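Local coordinates for fibronectin type III domain-containing protein (Simiduia agarivorans, PDB 6P2K), which belongs to glycoside hydrolase family 74 and probably cleaves the glucan backbone of xyloglucan with its tandem seven-bladed beta-propellers, at residues 312-317 / 369-374; 325-330 / 388-393; 337-340 / 344-347. One frame throughout, in Å; residues are numbered along the deposited sequence.

Contact 1: residues 312-317 / 369-374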
ATOM      1  N   LYS B 312      37.680  19.864  23.238  1.00 27.44           N
ATOM      2  CA  LYS B 312      36.322  20.249  22.874  1.00 30.13           C
ATOM      3  C   LYS B 312      35.368  19.688  23.918  1.00 29.14           C
ATOM      4  O   LYS B 312      35.208  18.470  24.033  1.00 32.54           O
ATOM      5  CB  LYS B 312      35.972  19.746  21.477  1.00 32.29           C
ATOM      6  CG  LYS B 312      36.398  20.685  20.364  1.00 34.98           C
ATOM      7  CD  LYS B 312      35.579  20.471  19.105  1.00 33.64           C
ATOM      8  CE  LYS B 312      36.257  21.113  17.905  1.00 34.75           C
ATOM      9  NZ  LYS B 312      35.451  20.957  16.660  1.00 34.38           N
ATOM     10  N   ILE B 313      34.744  20.575  24.698  1.00 26.57           N
ATOM     11  CA  ILE B 313      33.746  20.142  25.674  1.00 27.83           C
ATOM     12  C   ILE B 313      32.342  20.158  25.096  1.00 28.93           C
ATOM     13  O   ILE B 313      31.398  19.707  25.764  1.00 26.32           O
ATOM     14  CB  ILE B 313      33.819  21.011  26.944  1.00 31.00           C
ATOM     15  CG1 ILE B 313      33.540  22.478  26.607  1.00 27.83           C
ATOM     16  CG2 ILE B 313      35.185  20.871  27.597  1.00 24.77           C
ATOM     17  CD1 ILE B 313      33.225  23.324  27.822  1.00 28.08           C
ATOM     18  N   TRP B 314      32.179  20.653  23.870  1.00 29.69           N
ATOM     19  CA  TRP B 314      30.914  20.680  23.151  1.00 24.96           C
ATOM     20  C   TRP B 314      31.256  20.553  21.675  1.00 25.82           C
ATOM     21  O   TRP B 314      32.209  21.182  21.208  1.00 26.93           O
ATOM     22  CB  TRP B 314      30.151  21.978  23.432  1.00 19.73           C
ATOM     23  CG  TRP B 314      28.669  21.916  23.197  1.00 23.64           C
ATOM     24  CD1 TRP B 314      27.901  20.800  23.007  1.00 22.39           C
ATOM     25  CD2 TRP B 314      27.777  23.035  23.131  1.00 19.96           C
ATOM     26  NE1 TRP B 314      26.584  21.161  22.823  1.00 22.90           N
ATOM     27  CE2 TRP B 314      26.484  22.527  22.897  1.00 18.26           C
ATOM     28  CE3 TRP B 314      27.950  24.419  23.242  1.00 22.36           C
ATOM     29  CZ2 TRP B 314      25.372  23.355  22.778  1.00 22.03           C
ATOM     30  CZ3 TRP B 314      26.842  25.239  23.123  1.00 20.03           C
ATOM     31  CH2 TRP B 314      25.570  24.703  22.896  1.00 18.11           C
ATOM     32  N   ASP B 315      30.502  19.736  20.944  1.00 26.31           N
ATOM     33  CA  ASP B 315      30.926  19.363  19.599  1.00 28.06           C
ATOM     34  C   ASP B 315      29.702  19.097  18.726  1.00 28.36           C
ATOM     35  O   ASP B 315      28.562  19.341  19.131  1.00 27.45           O
ATOM     36  CB  ASP B 315      31.852  18.142  19.657  1.00 30.57           C
ATOM     37  CG  ASP B 315      32.876  18.133  18.543  1.00 37.26           C
ATOM     38  OD1 ASP B 315      32.683  18.869  17.548  1.00 38.52           O
ATOM     39  OD2 ASP B 315      33.872  17.387  18.661  1.00 38.72           O
ATOM     40  N   SER B 316      29.957  18.581  17.520  1.00 25.18           N
ATOM     41  CA  SER B 316      28.912  18.253  16.562  1.00 27.33           C
ATOM     42  C   SER B 316      27.842  17.389  17.212  1.00 25.94           C
ATOM     43  O   SER B 316      28.121  16.583  18.102  1.00 30.19           O
ATOM     44  CB  SER B 316      29.502  17.505  15.362  1.00 31.16           C
ATOM     45  OG  SER B 316      30.674  18.146  14.899  1.00 36.15           O
ATOM     46  N   TYR B 317      26.606  17.563  16.759  1.00 23.78           N
ATOM     47  CA  TYR B 317      25.500  16.767  17.269  1.00 23.63           C
ATOM     48  C   TYR B 317      25.753  15.289  17.012  1.00 24.84           C
ATOM     49  O   TYR B 317      25.985  14.874  15.873  1.00 28.22           O
ATOM     50  CB  TYR B 317      24.189  17.208  16.615  1.00 21.98           C
ATOM     51  CG  TYR B 317      22.992  16.405  17.064  1.00 20.07           C
ATOM     52  CD1 TYR B 317      22.453  16.575  18.334  1.00 24.59           C
ATOM     53  CD2 TYR B 317      22.399  15.480  16.219  1.00 20.45           C
ATOM     54  CE1 TYR B 317      21.353  15.843  18.747  1.00 23.94           C
ATOM     55  CE2 TYR B 317      21.300  14.743  16.623  1.00 26.36           C
ATOM     56  CZ  TYR B 317      20.782  14.928  17.890  1.00 25.80           C
ATOM     57  OH  TYR B 317      19.688  14.194  18.298  1.00 29.19           O
ATOM     58  N   TYR B 369      30.939  17.005  30.698  1.00 35.02           N
ATOM     59  CA  TYR B 369      29.921  18.039  30.652  1.00 30.59           C
ATOM     60  C   TYR B 369      28.636  17.451  30.088  1.00 28.85           C
ATOM     61  O   TYR B 369      28.667  16.644  29.155  1.00 29.29           O
ATOM     62  CB  TYR B 369      30.383  19.228  29.803  1.00 29.16           C
ATOM     63  CG  TYR B 369      31.521  20.003  30.426  1.00 29.97           C
ATOM     64  CD1 TYR B 369      32.839  19.622  30.223  1.00 30.57           C
ATOM     65  CD2 TYR B 369      31.275  21.109  31.227  1.00 31.89           C
ATOM     66  CE1 TYR B 369      33.882  20.326  30.795  1.00 34.71           C
ATOM     67  CE2 TYR B 369      32.310  21.820  31.804  1.00 34.13           C
ATOM     68  CZ  TYR B 369      33.613  21.425  31.586  1.00 36.67           C
ATOM     69  OH  TYR B 369      34.651  22.126  32.155  1.00 36.28           O
ATOM     70  N   SER B 370      27.509  17.853  30.666  1.00 27.08           N
ATOM     71  CA  SER B 370      26.190  17.373  30.263  1.00 31.30           C
ATOM     72  C   SER B 370      25.378  18.580  29.803  1.00 28.20           C
ATOM     73  O   SER B 370      24.917  19.377  30.625  1.00 30.76           O
ATOM     74  CB  SER B 370      25.507  16.633  31.410  1.00 33.83           C
ATOM     75  OG  SER B 370      24.293  16.043  30.981  1.00 38.84           O
ATOM     76  N   TRP B 371      25.206  18.711  28.491  1.00 27.31           N
ATOM     77  CA  TRP B 371      24.582  19.896  27.924  1.00 26.96           C
ATOM     78  C   TRP B 371      23.064  19.792  27.975  1.00 26.45           C
ATOM     79  O   TRP B 371      22.487  18.747  27.663  1.00 24.38           O
ATOM     80  CB  TRP B 371      25.065  20.102  26.488  1.00 22.76           C
ATOM     81  CG  TRP B 371      26.487  20.553  26.473  1.00 26.19           C
ATOM     82  CD1 TRP B 371      27.599  19.769  26.352  1.00 25.03           C
ATOM     83  CD2 TRP B 371      26.956  21.894  26.634  1.00 24.20           C
ATOM     84  NE1 TRP B 371      28.732  20.545  26.412  1.00 25.89           N
ATOM     85  CE2 TRP B 371      28.364  21.855  26.584  1.00 23.75           C
ATOM     86  CE3 TRP B 371      26.320  23.127  26.807  1.00 24.31           C
ATOM     87  CZ2 TRP B 371      29.146  22.999  26.699  1.00 23.62           C
ATOM     88  CZ3 TRP B 371      27.099  24.264  26.919  1.00 27.28           C
ATOM     89  CH2 TRP B 371      28.497  24.191  26.868  1.00 26.11           C
ATOM     90  N   GLN B 372      22.422  20.889  28.373  1.00 24.35           N
ATOM     91  CA  GLN B 372      20.985  20.939  28.604  1.00 23.04           C
ATOM     92  C   GLN B 372      20.364  22.036  27.751  1.00 22.58           C
ATOM     93  O   GLN B 372      20.881  23.157  27.698  1.00 20.47           O
ATOM     94  CB  GLN B 372      20.675  21.182  30.087  1.00 25.78           C
ATOM     95  CG  GLN B 372      21.323  20.180  31.034  1.00 30.24           C
ATOM     96  CD  GLN B 372      21.201  20.580  32.501  1.00 35.14           C
ATOM     97  OE1 GLN B 372      20.289  21.316  32.886  1.00 40.36           O
ATOM     98  NE2 GLN B 372      22.123  20.087  33.327  1.00 29.57           N
ATOM     99  N   ASN B 373      19.256  21.704  27.094  1.00 20.44           N
ATOM    100  CA  ASN B 373      18.512  22.656  26.275  1.00 21.13           C
ATOM    101  C   ASN B 373      17.748  23.614  27.186  1.00 22.59           C
ATOM    102  O   ASN B 373      16.879  23.187  27.952  1.00 21.73           O
ATOM    103  CB  ASN B 373      17.574  21.876  25.346  1.00 18.41           C
ATOM    104  CG  ASN B 373      16.542  22.745  24.626  1.00 19.99           C
ATOM    105  OD1 ASN B 373      16.436  23.956  24.829  1.00 18.18           O
ATOM    106  ND2 ASN B 373      15.764  22.101  23.764  1.00 22.38           N
ATOM    107  N   LYS B 374      18.067  24.911  27.098  1.00 17.58           N
ATOM    108  CA  LYS B 374      17.451  25.927  27.946  1.00 15.97           C
ATOM    109  C   LYS B 374      16.703  26.978  27.130  1.00 19.40           C
ATOM    110  O   LYS B 374      16.565  28.124  27.561  1.00 21.13           O
ATOM    111  CB  LYS B 374      18.497  26.602  28.833  1.00 16.64           C
ATOM    112  CG  LYS B 374      19.192  25.663  29.811  1.00 19.47           C
ATOM    113  CD  LYS B 374      18.230  25.181  30.890  1.00 19.01           C
ATOM    114  CE  LYS B 374      18.954  24.355  31.945  1.00 21.63           C
ATOM    115  NZ  LYS B 374      18.164  24.254  33.199  1.00 24.44           N
TER

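Contact 2: residues 325-330 / 388-393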
ATOM      1  N   TRP B 325      14.545  22.431  18.638  1.00 20.66           N
ATOM      2  CA  TRP B 325      13.976  22.583  17.303  1.00 15.86           C
ATOM      3  C   TRP B 325      14.991  23.129  16.309  1.00 19.62           C
ATOM      4  O   TRP B 325      14.905  22.821  15.114  1.00 15.81           O
ATOM      5  CB  TRP B 325      12.727  23.477  17.335  1.00 11.42           C
ATOM      6  CG  TRP B 325      12.938  24.929  17.715  1.00 18.82           C
ATOM      7  CD1 TRP B 325      12.668  25.505  18.925  1.00 17.61           C
ATOM      8  CD2 TRP B 325      13.414  25.986  16.868  1.00 16.93           C
ATOM      9  NE1 TRP B 325      12.960  26.847  18.889  1.00 14.99           N
ATOM     10  CE2 TRP B 325      13.421  27.167  17.639  1.00 18.09           C
ATOM     11  CE3 TRP B 325      13.843  26.049  15.538  1.00 15.49           C
ATOM     12  CZ2 TRP B 325      13.840  28.395  17.124  1.00 15.97           C
ATOM     13  CZ3 TRP B 325      14.265  27.270  15.030  1.00 14.94           C
ATOM     14  CH2 TRP B 325      14.257  28.425  15.822  1.00 15.03           C
ATOM     15  N   ASP B 326      15.959  23.918  16.777  1.00 20.56           N
ATOM     16  CA  ASP B 326      16.923  24.586  15.903  1.00 16.72           C
ATOM     17  C   ASP B 326      18.095  23.644  15.660  1.00 18.61           C
ATOM     18  O   ASP B 326      19.055  23.595  16.431  1.00 13.70           O
ATOM     19  CB  ASP B 326      17.375  25.903  16.524  1.00 17.85           C
ATOM     20  CG  ASP B 326      18.166  26.771  15.558  1.00 20.89           C
ATOM     21  OD1 ASP B 326      18.314  26.385  14.379  1.00 21.20           O
ATOM     22  OD2 ASP B 326      18.640  27.846  15.984  1.00 20.91           O
ATOM     23  N   TYR B 327      18.019  22.884  14.566  1.00 16.51           N
ATOM     24  CA  TYR B 327      19.086  21.954  14.194  1.00 19.63           C
ATOM     25  C   TYR B 327      20.289  22.774  13.734  1.00 23.23           C
ATOM     26  O   TYR B 327      20.530  22.984  12.543  1.00 25.52           O
ATOM     27  CB  TYR B 327      18.609  20.986  13.116  1.00 16.59           C
ATOM     28  CG  TYR B 327      19.528  19.799  12.922  1.00 17.99           C
ATOM     29  CD1 TYR B 327      19.435  18.686  13.745  1.00 16.86           C
ATOM     30  CD2 TYR B 327      20.488  19.792  11.916  1.00 22.46           C
ATOM     31  CE1 TYR B 327      20.273  17.599  13.574  1.00 18.99           C
ATOM     32  CE2 TYR B 327      21.328  18.707  11.734  1.00 21.64           C
ATOM     33  CZ  TYR B 327      21.216  17.617  12.570  1.00 21.52           C
ATOM     34  OH  TYR B 327      22.048  16.537  12.398  1.00 27.09           O
ATOM     35  N   ALA B 328      21.056  23.254  14.710  1.00 21.45           N
ATOM     36  CA  ALA B 328      22.198  24.135  14.476  1.00 20.53           C
ATOM     37  C   ALA B 328      23.447  23.429  14.991  1.00 20.44           C
ATOM     38  O   ALA B 328      23.762  23.497  16.182  1.00 22.30           O
ATOM     39  CB  ALA B 328      21.998  25.486  15.159  1.00 16.63           C
ATOM     40  N   THR B 329      24.160  22.752  14.090  1.00 17.64           N
ATOM     41  CA  THR B 329      25.307  21.944  14.468  1.00 18.64           C
ATOM     42  C   THR B 329      26.394  22.060  13.408  1.00 18.51           C
ATOM     43  O   THR B 329      26.086  22.114  12.206  1.00 21.37           O
ATOM     44  CB  THR B 329      24.910  20.471  14.655  1.00 18.80           C
ATOM     45  OG1 THR B 329      26.082  19.672  14.857  1.00 18.90           O
ATOM     46  CG2 THR B 329      24.149  19.955  13.436  1.00 17.99           C
ATOM     47  N   PRO B 330      27.675  22.136  13.813  1.00 17.51           N
ATOM     48  CA  PRO B 330      28.160  22.267  15.192  1.00 17.70           C
ATOM     49  C   PRO B 330      27.694  23.565  15.843  1.00 19.26           C
ATOM     50  O   PRO B 330      27.297  24.482  15.127  1.00 17.15           O
ATOM     51  CB  PRO B 330      29.686  22.265  15.032  1.00 17.93           C
ATOM     52  CG  PRO B 330      29.934  21.578  13.747  1.00 19.12           C
ATOM     53  CD  PRO B 330      28.788  21.971  12.862  1.00 17.08           C
ATOM     54  N   THR B 388      14.862   9.781  11.463  1.00 32.25           N
ATOM     55  CA  THR B 388      14.821  10.030  12.895  1.00 30.42           C
ATOM     56  C   THR B 388      13.489  10.688  13.230  1.00 24.71           C
ATOM     57  O   THR B 388      12.918  11.412  12.410  1.00 23.31           O
ATOM     58  CB  THR B 388      16.017  10.903  13.337  1.00 32.74           C
ATOM     59  OG1 THR B 388      17.218  10.122  13.291  1.00 37.74           O
ATOM     60  CG2 THR B 388      15.842  11.438  14.755  1.00 34.59           C
ATOM     61  N   GLU B 389      12.978  10.402  14.426  1.00 20.89           N
ATOM     62  CA  GLU B 389      11.724  10.979  14.898  1.00 23.99           C
ATOM     63  C   GLU B 389      12.051  12.114  15.861  1.00 22.21           C
ATOM     64  O   GLU B 389      12.578  11.881  16.953  1.00 28.18           O
ATOM     65  CB  GLU B 389      10.846   9.912  15.550  1.00 28.31           C
ATOM     66  CG  GLU B 389       9.883   9.259  14.565  1.00 39.91           C
ATOM     67  CD  GLU B 389       9.472   7.853  14.954  1.00 52.82           C
ATOM     68  OE1 GLU B 389       8.346   7.443  14.596  1.00 58.03           O
ATOM     69  OE2 GLU B 389      10.271   7.153  15.613  1.00 57.54           O
ATOM     70  N   TRP B 390      11.746  13.342  15.445  1.00 17.50           N
ATOM     71  CA  TRP B 390      12.077  14.551  16.190  1.00 20.15           C
ATOM     72  C   TRP B 390      10.854  15.064  16.920  1.00 23.45           C
ATOM     73  O   TRP B 390       9.778  15.164  16.313  1.00 22.65           O
ATOM     74  CB  TRP B 390      12.598  15.636  15.251  1.00 17.59           C
ATOM     75  CG  TRP B 390      13.662  15.154  14.324  1.00 22.57           C
ATOM     76  CD1 TRP B 390      13.486  14.584  13.095  1.00 23.02           C
ATOM     77  CD2 TRP B 390      15.073  15.188  14.553  1.00 21.66           C
ATOM     78  NE1 TRP B 390      14.704  14.265  12.544  1.00 25.60           N
ATOM     79  CE2 TRP B 390      15.694  14.626  13.418  1.00 22.77           C
ATOM     80  CE3 TRP B 390      15.874  15.640  15.606  1.00 23.04           C
ATOM     81  CZ2 TRP B 390      17.075  14.504  13.308  1.00 24.76           C
ATOM     82  CZ3 TRP B 390      17.249  15.515  15.497  1.00 24.96           C
ATOM     83  CH2 TRP B 390      17.835  14.953  14.356  1.00 25.57           C
ATOM     84  N   PRO B 391      10.970  15.408  18.197  1.00 19.99           N
ATOM     85  CA  PRO B 391       9.833  15.991  18.906  1.00 16.78           C
ATOM     86  C   PRO B 391       9.504  17.371  18.362  1.00 18.46           C
ATOM     87  O   PRO B 391      10.335  18.042  17.745  1.00 14.59           O
ATOM     88  CB  PRO B 391      10.313  16.077  20.362  1.00 21.58           C
ATOM     89  CG  PRO B 391      11.630  15.343  20.408  1.00 22.14           C
ATOM     90  CD  PRO B 391      12.184  15.381  19.028  1.00 19.80           C
ATOM     91  N   THR B 392       8.260  17.786  18.584  1.00 16.51           N
ATOM     92  CA  THR B 392       7.952  19.199  18.468  1.00 15.33           C
ATOM     93  C   THR B 392       8.342  19.898  19.767  1.00 16.81           C
ATOM     94  O   THR B 392       8.479  19.270  20.819  1.00 17.14           O
ATOM     95  CB  THR B 392       6.470  19.421  18.162  1.00 18.10           C
ATOM     96  OG1 THR B 392       5.675  18.943  19.257  1.00 20.02           O
ATOM     97  CG2 THR B 392       6.070  18.688  16.886  1.00 15.65           C
ATOM     98  N   TYR B 393       8.531  21.212  19.686  1.00 17.89           N
ATOM     99  CA  TYR B 393       9.083  21.971  20.802  1.00 16.03           C
ATOM    100  C   TYR B 393       8.239  23.204  21.075  1.00 19.61           C
ATOM    101  O   TYR B 393       7.867  23.929  20.145  1.00 20.07           O
ATOM    102  CB  TYR B 393      10.533  22.380  20.520  1.00 15.75           C
ATOM    103  CG  TYR B 393      11.511  21.232  20.591  1.00 17.85           C
ATOM    104  CD1 TYR B 393      11.728  20.406  19.492  1.00 16.45           C
ATOM    105  CD2 TYR B 393      12.211  20.966  21.759  1.00 15.83           C
ATOM    106  CE1 TYR B 393      12.618  19.349  19.559  1.00 12.72           C
ATOM    107  CE2 TYR B 393      13.101  19.916  21.836  1.00 15.46           C
ATOM    108  CZ  TYR B 393      13.304  19.110  20.736  1.00 16.29           C
ATOM    109  OH  TYR B 393      14.196  18.063  20.816  1.00 18.26           O
TER

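Contact 3: residues 337-340 / 344-347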
ATOM      1  N   HIS B 337      30.379  31.250  29.282  1.00 28.21           N
ATOM      2  CA  HIS B 337      30.779  31.700  30.606  1.00 30.14           C
ATOM      3  C   HIS B 337      30.732  30.550  31.597  1.00 31.59           C
ATOM      4  O   HIS B 337      29.812  29.726  31.569  1.00 33.22           O
ATOM      5  CB  HIS B 337      29.878  32.831  31.105  1.00 26.31           C
ATOM      6  CG  HIS B 337      29.913  34.051  30.241  1.00 31.55           C
ATOM      7  ND1 HIS B 337      31.005  34.890  30.182  1.00 33.10           N
ATOM      8  CD2 HIS B 337      28.990  34.575  29.402  1.00 30.70           C
ATOM      9  CE1 HIS B 337      30.753  35.879  29.343  1.00 34.42           C
ATOM     10  NE2 HIS B 337      29.537  35.709  28.853  1.00 33.56           N
ATOM     11  N   TYR B 338      31.734  30.502  32.470  1.00 28.68           N
ATOM     12  CA  TYR B 338      31.671  29.640  33.638  1.00 27.72           C
ATOM     13  C   TYR B 338      30.676  30.207  34.645  1.00 27.64           C
ATOM     14  O   TYR B 338      30.412  31.413  34.677  1.00 27.65           O
ATOM     15  CB  TYR B 338      33.046  29.524  34.292  1.00 30.29           C
ATOM     16  CG  TYR B 338      34.091  28.776  33.492  1.00 32.93           C
ATOM     17  CD1 TYR B 338      34.014  27.400  33.317  1.00 33.59           C
ATOM     18  CD2 TYR B 338      35.165  29.448  32.926  1.00 35.02           C
ATOM     19  CE1 TYR B 338      34.979  26.717  32.599  1.00 34.58           C
ATOM     20  CE2 TYR B 338      36.139  28.772  32.212  1.00 35.33           C
ATOM     21  CZ  TYR B 338      36.038  27.407  32.050  1.00 35.57           C
ATOM     22  OH  TYR B 338      36.999  26.727  31.337  1.00 34.38           O
ATOM     23  N   THR B 339      30.122  29.329  35.477  1.00 27.82           N
ATOM     24  CA  THR B 339      29.260  29.794  36.548  1.00 28.36           C
ATOM     25  C   THR B 339      30.102  30.420  37.662  1.00 31.35           C
ATOM     26  O   THR B 339      31.264  30.052  37.856  1.00 34.64           O
ATOM     27  CB  THR B 339      28.419  28.651  37.118  1.00 29.86           C
ATOM     28  OG1 THR B 339      29.276  27.605  37.596  1.00 29.30           O
ATOM     29  CG2 THR B 339      27.469  28.096  36.064  1.00 27.54           C
ATOM     30  N   PRO B 340      29.543  31.384  38.393  1.00 29.81           N
ATOM     31  CA  PRO B 340      30.264  31.946  39.539  1.00 32.96           C
ATOM     32  C   PRO B 340      30.517  30.890  40.604  1.00 37.01           C
ATOM     33  O   PRO B 340      29.902  29.821  40.624  1.00 38.31           O
ATOM     34  CB  PRO B 340      29.320  33.038  40.059  1.00 30.70           C
ATOM     35  CG  PRO B 340      28.408  33.347  38.912  1.00 27.75           C
ATOM     36  CD  PRO B 340      28.267  32.073  38.138  1.00 27.07           C
ATOM     37  N   GLY B 344      25.996  29.798  45.937  1.00 36.52           N
ATOM     38  CA  GLY B 344      25.526  28.431  45.879  1.00 37.62           C
ATOM     39  C   GLY B 344      25.547  27.807  44.502  1.00 37.91           C
ATOM     40  O   GLY B 344      24.978  26.723  44.322  1.00 37.33           O
ATOM     41  N   TRP B 345      26.176  28.455  43.526  1.00 35.08           N
ATOM     42  CA  TRP B 345      26.235  27.906  42.180  1.00 33.93           C
ATOM     43  C   TRP B 345      27.088  26.646  42.160  1.00 35.39           C
ATOM     44  O   TRP B 345      28.106  26.555  42.850  1.00 37.08           O
ATOM     45  CB  TRP B 345      26.827  28.930  41.210  1.00 31.92           C
ATOM     46  CG  TRP B 345      25.865  29.959  40.698  1.00 30.60           C
ATOM     47  CD1 TRP B 345      25.682  31.221  41.182  1.00 29.86           C
ATOM     48  CD2 TRP B 345      24.975  29.825  39.581  1.00 27.00           C
ATOM     49  NE1 TRP B 345      24.725  31.878  40.444  1.00 28.46           N
ATOM     50  CE2 TRP B 345      24.275  31.043  39.456  1.00 26.29           C
ATOM     51  CE3 TRP B 345      24.694  28.791  38.681  1.00 26.38           C
ATOM     52  CZ2 TRP B 345      23.313  31.255  38.465  1.00 26.74           C
ATOM     53  CZ3 TRP B 345      23.740  29.004  37.697  1.00 25.49           C
ATOM     54  CH2 TRP B 345      23.061  30.226  37.600  1.00 26.54           C
ATOM     55  N   ALA B 346      26.661  25.665  41.370  1.00 36.09           N
ATOM     56  CA  ALA B 346      27.550  24.572  41.018  1.00 37.96           C
ATOM     57  C   ALA B 346      28.400  24.978  39.816  1.00 37.11           C
ATOM     58  O   ALA B 346      28.162  26.007  39.179  1.00 33.31           O
ATOM     59  CB  ALA B 346      26.755  23.301  40.722  1.00 36.39           C
ATOM     60  N   ARG B 347      29.412  24.172  39.511  1.00 36.81           N
ATOM     61  CA  ARG B 347      30.262  24.462  38.364  1.00 34.55           C
ATOM     62  C   ARG B 347      29.539  24.093  37.076  1.00 31.35           C
ATOM     63  O   ARG B 347      29.067  22.963  36.918  1.00 30.06           O
ATOM     64  CB  ARG B 347      31.592  23.715  38.452  1.00 34.59           C
ATOM     65  CG  ARG B 347      32.594  24.185  37.406  1.00 33.81           C
ATOM     66  CD  ARG B 347      33.922  23.450  37.485  1.00 33.66           C
ATOM     67  NE  ARG B 347      34.916  24.056  36.600  1.00 35.10           N
ATOM     68  CZ  ARG B 347      35.193  23.624  35.372  1.00 32.87           C
ATOM     69  NH1 ARG B 347      34.553  22.573  34.876  1.00 29.39           N
ATOM     70  NH2 ARG B 347      36.111  24.241  34.638  1.00 29.88           N
TER

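Contact 1: residues 312-317 / 369-374
Ile313 lays both arms of its branched side chain on one face of the Tyr369 ring. The methyl CG2 lies near the rim, 3.5 Å from Tyr369 CE1. CG1 is wedged between the backbone N and the carbonyl carbon, which carries CD1 over the middle of the same face; the CH-pi contact stands only 7° off the ring normal. A beta-branched aliphatic thus covers the ring from centre to rim, while Tyr369 OH hydrogen-bonds Glu294 and Arg347. The carbonyl of Ile313 accepts the indole N-H: Trp371 NE1 to Ile313 O is 2.9 Å and nearly straight at 166°, with the oxygen close to the ring plane. Ile313 and Trp314 together face Leu292 as a classic beta bulge, which lets both neighbours in sequence turn toward strand 368-373. Here the outermost strand of one four-stranded propeller sheet, 304-314, meets the outermost strand of the next. At Trp314, CG stands anti to the backbone N, and the indole lies flat on Trp371: the five-membered rings stack face to face, centroids 3.6 Å apart and planes at 11°. Tryptophan suits both places, offering a broad apolar face for the stack and, in Trp371, an N-H that helps fix the ring's rotation. Further on, Asp315 OD1 receives the N-H of Ser316 at 2.7 Å.

Contact 2: residues 325-330 / 388-393
Tyr327 directs the edge of its phenol ring toward the six-membered ring of Trp390, in an offset edge-to-face pair whose planes stand at 82°. The centroids are 5.6 Å apart, and the touching atoms are at the rims, Tyr327 CE1 and Trp390 CH2, 3.7 Å from each other. Tyr327 is the centre of an inverse gamma turn, and its side chain points toward strand 388-395. On the strand side, the methyl Thr388 CG2 sits over a face of the Trp390 indole, whose NE1 is bound to the carbonyl of Trp385. A second meeting lies further along the strand. The backbone of Trp325 passes over the face of Tyr393, with Trp325 N 3.6 Å above the ring plane and displaced toward its rim. Trp325 CB also touches the tyrosine, 3.9 Å from Tyr393 CD1. Because Trp325 CG is tucked between the backbone N and the carbonyl carbon (chi1 66°), the indole leads off from the strand, and its NE1 reaches the carbonyl of Gly12. Tyr393 OH is likewise occupied, by Asp322. The contact thus joins the long loop between propeller strands 304-314 and 336-338 to a strand of another antiparallel sheet, and a neighbouring subunit packs beside it, with its Gly441 on Tyr327 and its Asn501 on Tyr393. Broad aromatic residues suit this junction: faces, edges and apolar carbons supply the attraction across the two segments, while three of the four, Trp325, Trp390 and Tyr393, keep an N-H or hydroxyl for directional bonds to other parts of the chain.

Contact 3: residues 337-340 / 344-347
Thr339 grips the far arm of the turn through its hydroxyl: OG1 donates to Ala346 O at 2.5 Å, in the carbonyl plane and on a lone pair. Wedging OG1 between the backbone N and the carbonyl carbon (chi1 58°) turns the methyl CG2 toward Trp345, where it lies 3.9 Å from CE3. The same OG1 accepts the backbone N-H of Gly348, so a beta-branched residue with one polar and one apolar arm suits this place. A valine here would probably keep much of the methyl packing but leave Ala346 O and the N-H of Gly348 without this shared mate. Beside it Pro340 sets CD over the indole of Trp345, 4.0 Å from the centroid of the five-membered ring and 7° off its normal, a CH-pi contact that suits the compact, rigid proline ring, whose CD hydrogens can face the indole. Trp345 NE1 meanwhile binds the carbonyl of Asp23. In contrast to this close packing, Ala346 points its methyl away into solvent. At the other end the extended Arg347 runs alongside Tyr338 and brings NH2 to 3.4 Å from Tyr338 CE1, the two planes 40° apart; Asp271 and Glu294 hold the guanidinium, and Glu294 also takes Tyr338 OH. The whole is a connection between antiparallel neighbours, strands 336-338 and 348-351, the first two strands of a four-stranded beta-propeller blade sheet.

Overall arrangement
Contacts 1 and 3 involve the same four-stranded sheet: contact 3 joins its first two strands, 336-338 and 348-351, and contact 1 sets its last, 368-373, against 304-314 of the preceding sheet. Their centres are 16 Å apart, bridged by Tyr369 OH and Arg347 NH1 at 2.8 Å. Contact 2, centred 14 Å from contact 1 and 27 Å from contact 3, ties the intervening loop to strand 388-395 of another sheet; Tyr317 N and Thr329 OG1 (2.9 Å) probably link it to contact 1. Along the chain contacts 1 and 2 interleave, with contact 3 between, so neighbouring sheets of this propeller part of a longer protein are joined at several points. Contacts 1 and 2 also touch a second subunit; contact 3 touches no other chain.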